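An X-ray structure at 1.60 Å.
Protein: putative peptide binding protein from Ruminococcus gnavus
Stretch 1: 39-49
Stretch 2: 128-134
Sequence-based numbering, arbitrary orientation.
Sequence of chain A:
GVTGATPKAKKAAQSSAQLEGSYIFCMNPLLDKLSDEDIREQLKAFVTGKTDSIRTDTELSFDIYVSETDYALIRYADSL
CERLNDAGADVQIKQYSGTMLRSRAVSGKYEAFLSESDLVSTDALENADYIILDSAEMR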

# COMPACT_ATOMS: atom_id res chain seq x y z
N ILE A 39 4.88 3.17 13.20
CA ILE A 39 4.54 1.98 12.46
C ILE A 39 4.39 2.32 10.99
O ILE A 39 4.91 1.62 10.11
CB ILE A 39 3.21 1.30 12.94
CG1 ILE A 39 3.46 0.63 14.28
CG2 ILE A 39 2.73 0.28 11.94
CD1 ILE A 39 4.42 -0.55 14.21
N ARG A 40 3.72 3.44 10.70
CA ARG A 40 3.60 3.86 9.32
C ARG A 40 4.97 4.16 8.67
O ARG A 40 5.16 3.81 7.52
CB ARG A 40 2.68 5.07 9.15
CG ARG A 40 1.23 4.78 9.53
CD ARG A 40 0.23 5.83 8.94
NE ARG A 40 0.62 7.19 9.32
CZ ARG A 40 0.28 7.81 10.46
NH1 ARG A 40 -0.48 7.21 11.38
NH2 ARG A 40 0.71 9.05 10.68
N GLU A 41 5.86 4.79 9.42
CA GLU A 41 7.24 5.04 8.94
C GLU A 41 7.98 3.72 8.73
O GLU A 41 8.69 3.55 7.74
CB GLU A 41 8.00 5.99 9.88
CG GLU A 41 7.49 7.46 9.88
CD GLU A 41 7.46 8.08 8.46
OE1 GLU A 41 8.49 7.99 7.74
OE2 GLU A 41 6.42 8.63 8.05
N GLN A 42 7.79 2.76 9.65
CA GLN A 42 8.42 1.45 9.45
C GLN A 42 7.94 0.82 8.17
O GLN A 42 8.75 0.25 7.42
CB GLN A 42 8.15 0.50 10.61
CG GLN A 42 8.92 0.76 11.84
CD GLN A 42 8.74 -0.39 12.82
OE1 GLN A 42 9.08 -1.52 12.50
NE2 GLN A 42 8.19 -0.10 13.99
N LEU A 43 6.62 0.90 7.93
CA LEU A 43 6.04 0.34 6.68
C LEU A 43 6.58 1.01 5.42
O LEU A 43 6.84 0.33 4.41
CB LEU A 43 4.50 0.35 6.65
CG LEU A 43 3.81 -0.65 7.57
CD1 LEU A 43 2.33 -0.29 7.74
CD2 LEU A 43 4.04 -2.09 6.99
N LYS A 44 6.73 2.33 5.45
CA LYS A 44 7.34 3.00 4.33
C LYS A 44 8.73 2.47 4.04
O LYS A 44 9.07 2.17 2.89
CB LYS A 44 7.41 4.52 4.60
CG LYS A 44 6.07 5.21 4.57
CD LYS A 44 6.20 6.66 4.99
CE LYS A 44 4.89 7.39 5.05
NZ LYS A 44 5.11 8.79 5.53
N ALA A 45 9.54 2.37 5.11
CA ALA A 45 10.90 1.87 5.01
C ALA A 45 10.89 0.44 4.48
O ALA A 45 11.76 0.05 3.70
CB ALA A 45 11.61 1.94 6.38
N PHE A 46 9.93 -0.36 4.93
CA PHE A 46 9.88 -1.75 4.49
C PHE A 46 9.58 -1.85 3.01
O PHE A 46 10.22 -2.60 2.29
CB PHE A 46 8.82 -2.53 5.25
CG PHE A 46 8.88 -4.03 5.01
CD1 PHE A 46 8.24 -4.60 3.88
CD2 PHE A 46 9.52 -4.85 5.91
CE1 PHE A 46 8.28 -5.97 3.66
CE2 PHE A 46 9.58 -6.24 5.70
CZ PHE A 46 8.95 -6.79 4.57
N VAL A 47 8.57 -1.09 2.58
CA VAL A 47 8.17 -1.13 1.19
C VAL A 47 9.29 -0.67 0.24
O VAL A 47 9.41 -1.22 -0.85
CB VAL A 47 6.83 -0.35 0.98
CG1 VAL A 47 6.51 -0.23 -0.48
CG2 VAL A 47 5.69 -1.04 1.73
N THR A 48 10.12 0.29 0.65
CA THR A 48 11.25 0.77 -0.17
C THR A 48 12.53 -0.04 -0.03
O THR A 48 13.56 0.34 -0.58
CB THR A 48 11.58 2.23 0.17
OG1 THR A 48 12.02 2.33 1.54
CG2 THR A 48 10.36 3.12 -0.04
N GLY A 49 12.48 -1.15 0.71
CA GLY A 49 13.68 -1.98 0.92
C GLY A 49 14.70 -1.49 1.92
O GLY A 49 15.73 -2.11 2.09
N ALA A 128 -4.39 11.41 3.43
CA ALA A 128 -3.74 10.13 3.67
C ALA A 128 -2.27 10.30 4.02
O ALA A 128 -1.77 11.42 4.13
CB ALA A 128 -3.88 9.29 2.46
N ASP A 129 -1.60 9.18 4.25
CA ASP A 129 -0.16 9.14 4.53
C ASP A 129 0.44 8.22 3.49
O ASP A 129 0.22 6.99 3.51
CB ASP A 129 0.14 8.65 5.93
CG ASP A 129 1.65 8.76 6.27
OD1 ASP A 129 2.37 9.53 5.61
OD2 ASP A 129 2.12 8.05 7.18
N TYR A 130 1.20 8.80 2.54
CA TYR A 130 1.72 7.97 1.46
C TYR A 130 3.18 8.24 1.12
O TYR A 130 3.79 9.22 1.58
CB TYR A 130 0.83 8.10 0.19
CG TYR A 130 0.90 9.42 -0.44
CD1 TYR A 130 0.10 10.48 -0.02
CD2 TYR A 130 1.89 9.68 -1.42
CE1 TYR A 130 0.22 11.74 -0.62
CE2 TYR A 130 2.03 10.91 -1.99
CZ TYR A 130 1.23 11.94 -1.59
OH TYR A 130 1.34 13.12 -2.21
N ILE A 131 3.73 7.31 0.34
CA ILE A 131 5.07 7.38 -0.19
C ILE A 131 5.06 7.08 -1.69
O ILE A 131 4.30 6.20 -2.14
CB ILE A 131 6.03 6.44 0.59
CG1 ILE A 131 7.45 6.55 0.14
CG2 ILE A 131 5.59 4.96 0.51
CD1 ILE A 131 8.44 5.91 1.17
N ILE A 132 5.84 7.84 -2.45
CA ILE A 132 6.05 7.61 -3.89
C ILE A 132 7.16 6.60 -4.06
O ILE A 132 8.23 6.72 -3.44
CB ILE A 132 6.40 8.88 -4.68
CG1 ILE A 132 5.19 9.78 -4.86
CG2 ILE A 132 6.94 8.55 -6.07
CD1 ILE A 132 5.54 11.11 -5.40
N LEU A 133 6.85 5.59 -4.87
CA LEU A 133 7.73 4.48 -5.18
C LEU A 133 8.04 4.59 -6.66
O LEU A 133 7.16 4.89 -7.45
CB LEU A 133 7.02 3.16 -4.93
CG LEU A 133 6.49 2.90 -3.54
CD1 LEU A 133 5.63 1.65 -3.53
CD2 LEU A 133 7.71 2.84 -2.57
N ASP A 134 9.30 4.32 -7.01
CA ASP A 134 9.74 4.32 -8.39
C ASP A 134 9.82 2.88 -8.91
O ASP A 134 10.30 1.98 -8.21
CB ASP A 134 11.10 4.97 -8.52
CG ASP A 134 11.51 5.12 -9.95
OD1 ASP A 134 10.94 6.00 -10.66
OD2 ASP A 134 12.37 4.33 -10.38
O HOH W 1 3.85 9.14 8.92

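Residues 39-47, part of a helix that begins earlier in the chain, lie over strand 129-134. The two run nearly parallel, 13° apart, and their axes come within 9.4 Å. The strand alternates: Asp 129, Ile 131 and Leu 133 point toward the helix, while Tyr 130 and Ile 132 point away. On the helix, Arg 40, Lys 44 and Val 47 point toward the strand. Arg 40 pairs with Asp 129, Lys 44 with Ile 131 and Thr 48 with Leu 133.

The N-terminal end of the contact is ionic. Asp 129 (chi1 t) uses both carboxylate oxygens. In two salt bridges, its OD2 accepts a hydrogen bond from Arg 40 NE at 2.8 Å, and its OD1 accepts one from Lys 44 NZ at 2.8 Å. Arg 40 has the m, t, m rotamer, which turns the edge of its guanidinium to the acid. Lys 44 is m, then t at chi2, chi3 and chi4. This extended chain carries its ammonium back to Asp 129, although its CA lies nearest that of Ile 131.

Glu 41 starts away from the strand, but its m, m conformation folds the carboxylate back. Lys 44 NZ then reaches Glu 41 OE2 at 2.8 Å in a third salt bridge. Glu 41 OE2 and Asp 129 OD2 are 4.4 Å apart, a close approach of like charges. Lys 44 bonds to both acids, and water 1 donates to both of these oxygens, which eases the repulsion.

Farther along, the contact is apolar. Ile 131 is t, t; its CD1 lies 3.8 Å from Lys 44 CB and 3.6 Å from Thr 48 CG2. Val 47 (t) CG1 meets Leu 133 (m, t) CD1 at 3.7 Å. Thr 48 is p, with OG1 near the carbonyls of the last helical turn and CG2 3.7 Å from Leu 133 CD2. Gly 49 ends the helix in a Schellman motif. Its phi is positive, which favours glycine.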